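PDB 5ZQH: PadR family transcriptional regulator from Streptococcus pneumoniae, which probably binds operator DNA through a winged helix-turn-helix domain and regulates transcription as a PadR-family factor. Local coordinates for residues Gly24-Gln29 against Arg70-Leu75; Trp56-Met61 against Ser74-Gly79. One frame throughout, in Å; residues are numbered along the deposited sequence.

How the contacts relate
Both contacts use strand 69-75, the central strand of the small antiparallel sheet of a winged helix-turn-helix domain, and they share Ser-74 and Leu-75. Contact 1 sets the start of helix 24-34 against that strand through the Phe-73 ring at the backbone of Gly-24 and a few side chains, with no hydrogen bond between its segments. Contact 2 is backbone-driven: it zips the base of the wing hairpin and carries on into the start of helix 77-101. Phe-73 and Ile-57, one from each contact, pack CD1 to CD1 at 3.6 Å, which joins the two interiors. Away from that interior the chemistry turns polar, with a glutamate beside Tyr-72 in contact 1 and Arg-58, Asp-60 and a water in contact 2.

Contact 1: residues Gly24-Gln29 against Arg70-Leu75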
loop_
_atom_site.group_PDB
_atom_site.type_symbol
_atom_site.label_atom_id
_atom_site.label_comp_id
_atom_site.label_asym_id
_atom_site.label_seq_id
_atom_site.Cartn_x
_atom_site.Cartn_y
_atom_site.Cartn_z
ATOM N N GLY A 24 -1.686 -22.102 -7.764
ATOM C CA GLY A 24 -2.774 -21.308 -7.178
ATOM C C GLY A 24 -3.303 -21.705 -5.808
ATOM O O GLY A 24 -3.427 -20.856 -4.929
ATOM N N TYR A 25 -3.610 -22.992 -5.631
ATOM C CA TYR A 25 -4.107 -23.521 -4.348
ATOM C C TYR A 25 -3.084 -23.351 -3.234
ATOM O O TYR A 25 -3.431 -22.884 -2.146
ATOM C CB TYR A 25 -4.521 -24.995 -4.466
ATOM C CG TYR A 25 -4.992 -25.642 -3.170
ATOM C CD1 TYR A 25 -6.321 -25.519 -2.748
ATOM C CD2 TYR A 25 -4.114 -26.404 -2.375
ATOM C CE1 TYR A 25 -6.761 -26.118 -1.572
ATOM C CE2 TYR A 25 -4.547 -27.005 -1.194
ATOM C CZ TYR A 25 -5.872 -26.860 -0.801
ATOM O OH TYR A 25 -6.321 -27.451 0.356
ATOM N N GLU A 26 -1.835 -23.731 -3.506
ATOM C CA GLU A 26 -0.805 -23.691 -2.476
ATOM C C GLU A 26 -0.347 -22.273 -2.114
ATOM O O GLU A 26 0.103 -22.051 -0.995
ATOM C CB GLU A 26 0.356 -24.671 -2.748
ATOM C CG GLU A 26 1.205 -24.441 -3.988
ATOM C CD GLU A 26 2.294 -25.493 -4.153
ATOM O OE1 GLU A 26 2.020 -26.696 -3.936
ATOM O OE2 GLU A 26 3.435 -25.119 -4.498
ATOM N N LEU A 27 -0.509 -21.327 -3.041
ATOM C CA LEU A 27 -0.268 -19.903 -2.768
ATOM C C LEU A 27 -1.278 -19.313 -1.789
ATOM O O LEU A 27 -0.882 -18.588 -0.874
ATOM C CB LEU A 27 -0.224 -19.071 -4.055
ATOM C CG LEU A 27 1.165 -18.702 -4.593
ATOM C CD1 LEU A 27 1.095 -18.413 -6.086
ATOM C CD2 LEU A 27 1.787 -17.528 -3.842
ATOM N N VAL A 28 -2.564 -19.630 -1.975
ATOM C CA VAL A 28 -3.639 -19.185 -1.068
ATOM C C VAL A 28 -3.397 -19.711 0.357
ATOM O O VAL A 28 -3.570 -18.972 1.336
ATOM C CB VAL A 28 -5.052 -19.573 -1.599
ATOM C CG1 VAL A 28 -6.158 -19.224 -0.604
ATOM C CG2 VAL A 28 -5.335 -18.892 -2.933
ATOM N N GLN A 29 -2.962 -20.969 0.457
ATOM C CA GLN A 29 -2.689 -21.612 1.755
ATOM C C GLN A 29 -1.459 -21.048 2.452
ATOM O O GLN A 29 -1.459 -20.906 3.674
ATOM C CB GLN A 29 -2.584 -23.136 1.614
ATOM C CG GLN A 29 -3.854 -23.831 1.113
ATOM C CD GLN A 29 -5.036 -23.739 2.070
ATOM O OE1 GLN A 29 -4.880 -23.494 3.267
ATOM N NE2 GLN A 29 -6.227 -23.948 1.540
ATOM N N ARG A 70 -0.595 -29.421 -12.167
ATOM C CA ARG A 70 -1.055 -28.112 -11.731
ATOM C C ARG A 70 -0.258 -27.037 -12.461
ATOM O O ARG A 70 0.843 -27.304 -12.951
ATOM C CB ARG A 70 -0.911 -27.972 -10.208
ATOM C CG ARG A 70 -1.865 -28.830 -9.370
ATOM C CD ARG A 70 -3.270 -28.237 -9.289
ATOM N NE ARG A 70 -4.261 -29.217 -8.852
ATOM C CZ ARG A 70 -4.887 -30.081 -9.655
ATOM N NH1 ARG A 70 -4.638 -30.106 -10.961
ATOM N NH2 ARG A 70 -5.771 -30.932 -9.153
ATOM N N LYS A 71 -0.827 -25.838 -12.550
ATOM C CA LYS A 71 -0.161 -24.700 -13.173
ATOM C C LYS A 71 0.724 -23.973 -12.156
ATOM O O LYS A 71 0.234 -23.178 -11.356
ATOM C CB LYS A 71 -1.189 -23.744 -13.790
ATOM C CG LYS A 71 -0.587 -22.747 -14.767
ATOM C CD LYS A 71 -1.467 -21.519 -14.942
ATOM C CE LYS A 71 -2.273 -21.575 -16.227
ATOM N NZ LYS A 71 -2.638 -20.191 -16.640
ATOM N N TYR A 72 2.027 -24.258 -12.203
ATOM C CA TYR A 72 3.001 -23.637 -11.309
ATOM C C TYR A 72 3.437 -22.263 -11.809
ATOM O O TYR A 72 3.811 -22.100 -12.971
ATOM C CB TYR A 72 4.224 -24.538 -11.129
ATOM C CG TYR A 72 4.048 -25.641 -10.116
ATOM C CD1 TYR A 72 3.525 -26.884 -10.491
ATOM C CD2 TYR A 72 4.414 -25.453 -8.781
ATOM C CE1 TYR A 72 3.375 -27.913 -9.569
ATOM C CE2 TYR A 72 4.260 -26.469 -7.846
ATOM C CZ TYR A 72 3.742 -27.699 -8.248
ATOM O OH TYR A 72 3.585 -28.711 -7.328
ATOM N N PHE A 73 3.379 -21.281 -10.916
ATOM C CA PHE A 73 3.812 -19.926 -11.217
ATOM C C PHE A 73 5.245 -19.687 -10.745
ATOM O O PHE A 73 5.595 -20.006 -9.605
ATOM C CB PHE A 73 2.860 -18.895 -10.599
ATOM C CG PHE A 73 1.447 -18.992 -11.102
ATOM C CD1 PHE A 73 1.104 -18.511 -12.375
ATOM C CD2 PHE A 73 0.447 -19.562 -10.307
ATOM C CE1 PHE A 73 -0.200 -18.602 -12.842
ATOM C CE2 PHE A 73 -0.860 -19.652 -10.774
ATOM C CZ PHE A 73 -1.183 -19.172 -12.039
ATOM N N SER A 74 6.064 -19.151 -11.648
ATOM C CA SER A 74 7.447 -18.741 -11.362
ATOM C C SER A 74 7.690 -17.329 -11.907
ATOM O O SER A 74 7.020 -16.903 -12.860
ATOM C CB SER A 74 8.439 -19.725 -11.978
ATOM O OG SER A 74 8.212 -19.851 -13.370
ATOM N N LEU A 75 8.641 -16.613 -11.309
ATOM C CA LEU A 75 8.943 -15.235 -11.709
ATOM C C LEU A 75 9.621 -15.109 -13.076
ATOM O O LEU A 75 10.514 -15.883 -13.420
ATOM C CB LEU A 75 9.790 -14.526 -10.643
ATOM C CG LEU A 75 9.200 -14.129 -9.285
ATOM C CD1 LEU A 75 10.287 -13.463 -8.464
ATOM C CD2 LEU A 75 7.999 -13.200 -9.402
#
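Segment 24-29, the start of helix 24-34, passes segment 70-75 of strand 69-75 with their axes 8.9 Å apart and their N-to-C directions at 61°, Gly-24 and Lys-71 being the closest pair at 7.4 Å between CA atoms. In the winged-helix fold this contact sets a helix against the central strand of the wing sheet, and only 174 Å² is buried. Phe-73 points toward the helix and turns its ring edge to the backbone of Gly-24, with CE2 of Phe-73 4.0 Å from Gly-24 N. Leu-27, one turn on, adds the apolar touch, its CD1 4.4 Å from CD2 of Phe-73. Both side chains also reach Leu-48 of helix 45-53, and Leu-27 continues to Met-16 and Ile-17 of helix 3-19, so large apolar residues fill the place where the helices meet the sheet. Tyr-72 belongs to a more polar flank, where Tyr-23 packs edge-to-face with it and Arg-62 makes a cation-pi contact. Glu-26 is extended beyond CG (chi2 -179°) and crosses the tyrosine side chain at about a right angle. Its carboxylate plane stands 90° from the ring, with OE2 3.7 Å from Tyr-72 CE2.

Contact 2: residues Trp56-Met61 against Ser74-Gly79; sequences WIRGDM and SLMKEG
Ile-57 and Leu-75 face each other as a non-hydrogen-bonded antiparallel pair at the base of the wing, the beta hairpin of strands 57-63 and 69-75 in this winged helix-turn-helix domain. The tight part is backbone. Arg-58 and Ser-74 form the adjoining hydrogen-bonded pair: Arg-58 N donates to Ser-74 O at 2.8 Å, and Ser-74 N returns a bond to Arg-58 O. Beyond the strands Met-76 N gives a further bond to Trp-56 O, 2.8 Å long, from above the carbonyl plane. The same oxygen receives a CA-H contact from Gly-79, 3.2 Å from its CA; a CB there would collide with this carbonyl, which makes glycine fit the first turn of helix 77-101. Inside, Ile-57 CG2 lies 3.7 Å from Leu-75 CD2, and these branched side chains reach helix 3-19, which Trp-56 also touches through Glu-10 and Leu-14. The indole of Trp-56 has its NE1 3.2 Å from Glu-78 OE1, with ring and carboxylate planes 88° apart.

The other face, bearing Arg-58 and Ser-74, is looser and more polar. Met-76, flexible and unbranched, lays SD beside Arg-58 CB. The short hydroxyl of Ser-74 suits this spot, meeting through OG the water that Asp-60 OD2 also binds. Arg-58 bends at chi3 (-67°), and its guanidinium pairs by charge with Asp-60, whose OD2 sits 3.1 Å above the guanidinium plane, over its centre.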
loop_
_atom_site.group_PDB
_atom_site.type_symbol
_atom_site.label_atom_id
_atom_site.label_comp_id
_atom_site.label_asym_id
_atom_site.label_seq_id
_atom_site.Cartn_x
_atom_site.Cartn_y
_atom_site.Cartn_z
ATOM N N TRP A 56 4.977 -10.659 -15.516
ATOM C CA TRP A 56 5.784 -10.617 -14.293
ATOM C C TRP A 56 6.042 -12.037 -13.801
ATOM O O TRP A 56 7.115 -12.345 -13.283
ATOM C CB TRP A 56 5.076 -9.805 -13.204
ATOM C CG TRP A 56 4.913 -8.318 -13.482
ATOM C CD1 TRP A 56 5.211 -7.645 -14.640
ATOM C CD2 TRP A 56 4.368 -7.340 -12.585
ATOM N NE1 TRP A 56 4.901 -6.313 -14.512
ATOM C CE2 TRP A 56 4.381 -6.096 -13.263
ATOM C CE3 TRP A 56 3.879 -7.390 -11.271
ATOM C CZ2 TRP A 56 3.916 -4.911 -12.671
ATOM C CZ3 TRP A 56 3.416 -6.206 -10.679
ATOM C CH2 TRP A 56 3.444 -4.985 -11.381
ATOM N N ILE A 57 5.035 -12.894 -13.959
ATOM C CA ILE A 57 5.137 -14.323 -13.644
ATOM C C ILE A 57 4.716 -15.167 -14.853
ATOM O O ILE A 57 4.096 -14.653 -15.788
ATOM C CB ILE A 57 4.319 -14.713 -12.381
ATOM C CG1 ILE A 57 2.812 -14.490 -12.601
ATOM C CG2 ILE A 57 4.841 -13.974 -11.150
ATOM C CD1 ILE A 57 1.910 -15.114 -11.556
ATOM N N ARG A 58 5.061 -16.451 -14.833
ATOM C CA ARG A 58 4.605 -17.384 -15.859
ATOM C C ARG A 58 4.032 -18.660 -15.260
ATOM O O ARG A 58 4.540 -19.163 -14.250
ATOM C CB ARG A 58 5.710 -17.687 -16.884
ATOM C CG ARG A 58 6.942 -18.429 -16.373
ATOM C CD ARG A 58 8.002 -18.518 -17.460
ATOM N NE ARG A 58 7.606 -19.363 -18.595
ATOM C CZ ARG A 58 8.274 -20.438 -19.025
ATOM N NH1 ARG A 58 9.394 -20.834 -18.431
ATOM N NH2 ARG A 58 7.821 -21.130 -20.065
ATOM N N GLY A 59 2.969 -19.162 -15.890
ATOM C CA GLY A 59 2.322 -20.413 -15.494
ATOM C C GLY A 59 2.656 -21.543 -16.446
ATOM O O GLY A 59 2.424 -21.434 -17.650
ATOM N N ASP A 60 3.217 -22.618 -15.896
ATOM C CA ASP A 60 3.557 -23.824 -16.664
ATOM C C ASP A 60 3.002 -25.073 -15.980
ATOM O O ASP A 60 3.044 -25.188 -14.750
ATOM C CB ASP A 60 5.077 -23.949 -16.851
ATOM C CG ASP A 60 5.676 -22.781 -17.627
ATOM O OD1 ASP A 60 5.425 -22.656 -18.845
ATOM O OD2 ASP A 60 6.409 -21.986 -17.015
ATOM N N MET A 61 2.480 -25.997 -16.785
ATOM C CA MET A 61 1.859 -27.222 -16.281
ATOM C C MET A 61 2.908 -28.284 -15.955
ATOM O O MET A 61 3.709 -28.653 -16.819
ATOM C CB MET A 61 0.850 -27.775 -17.299
ATOM C CG MET A 61 -0.363 -26.892 -17.576
ATOM S SD MET A 61 -1.433 -26.516 -16.167
ATOM C CE MET A 61 -1.836 -28.146 -15.535
ATOM N N SER A 74 6.064 -19.151 -11.648
ATOM C CA SER A 74 7.447 -18.741 -11.362
ATOM C C SER A 74 7.690 -17.329 -11.907
ATOM O O SER A 74 7.020 -16.903 -12.860
ATOM C CB SER A 74 8.439 -19.725 -11.978
ATOM O OG SER A 74 8.212 -19.851 -13.370
ATOM N N LEU A 75 8.641 -16.613 -11.309
ATOM C CA LEU A 75 8.943 -15.235 -11.709
ATOM C C LEU A 75 9.621 -15.109 -13.076
ATOM O O LEU A 75 10.514 -15.883 -13.420
ATOM C CB LEU A 75 9.790 -14.526 -10.643
ATOM C CG LEU A 75 9.200 -14.129 -9.285
ATOM C CD1 LEU A 75 10.287 -13.463 -8.464
ATOM C CD2 LEU A 75 7.999 -13.200 -9.402
ATOM N N MET A 76 9.157 -14.127 -13.848
ATOM C CA MET A 76 9.794 -13.704 -15.095
ATOM C C MET A 76 10.893 -12.707 -14.713
ATOM O O MET A 76 11.074 -12.409 -13.525
ATOM C CB MET A 76 8.766 -13.020 -15.999
ATOM C CG MET A 76 8.726 -13.487 -17.443
ATOM S SD MET A 76 7.160 -14.307 -17.799
ATOM C CE MET A 76 7.094 -14.215 -19.588
ATOM N N LYS A 77 11.612 -12.189 -15.712
ATOM C CA LYS A 77 12.654 -11.178 -15.487
ATOM C C LYS A 77 12.082 -9.905 -14.849
ATOM O O LYS A 77 12.655 -9.377 -13.893
ATOM C CB LYS A 77 13.410 -10.861 -16.785
ATOM N N GLU A 78 10.945 -9.441 -15.369
ATOM C CA GLU A 78 10.238 -8.282 -14.821
ATOM C C GLU A 78 9.724 -8.473 -13.393
ATOM O O GLU A 78 9.779 -7.541 -12.594
ATOM C CB GLU A 78 9.102 -7.857 -15.752
ATOM C CG GLU A 78 9.384 -6.550 -16.479
ATOM C CD GLU A 78 8.747 -5.356 -15.790
ATOM O OE1 GLU A 78 7.528 -5.158 -15.992
ATOM O OE2 GLU A 78 9.451 -4.616 -15.056
ATOM N N GLY A 79 9.252 -9.678 -13.081
ATOM C CA GLY A 79 8.712 -10.008 -11.757
ATOM C C GLY A 79 9.715 -9.945 -10.615
ATOM O O GLY A 79 9.381 -9.479 -9.515
HETATM O O HOH W 1 6.434 -21.719 -14.120
#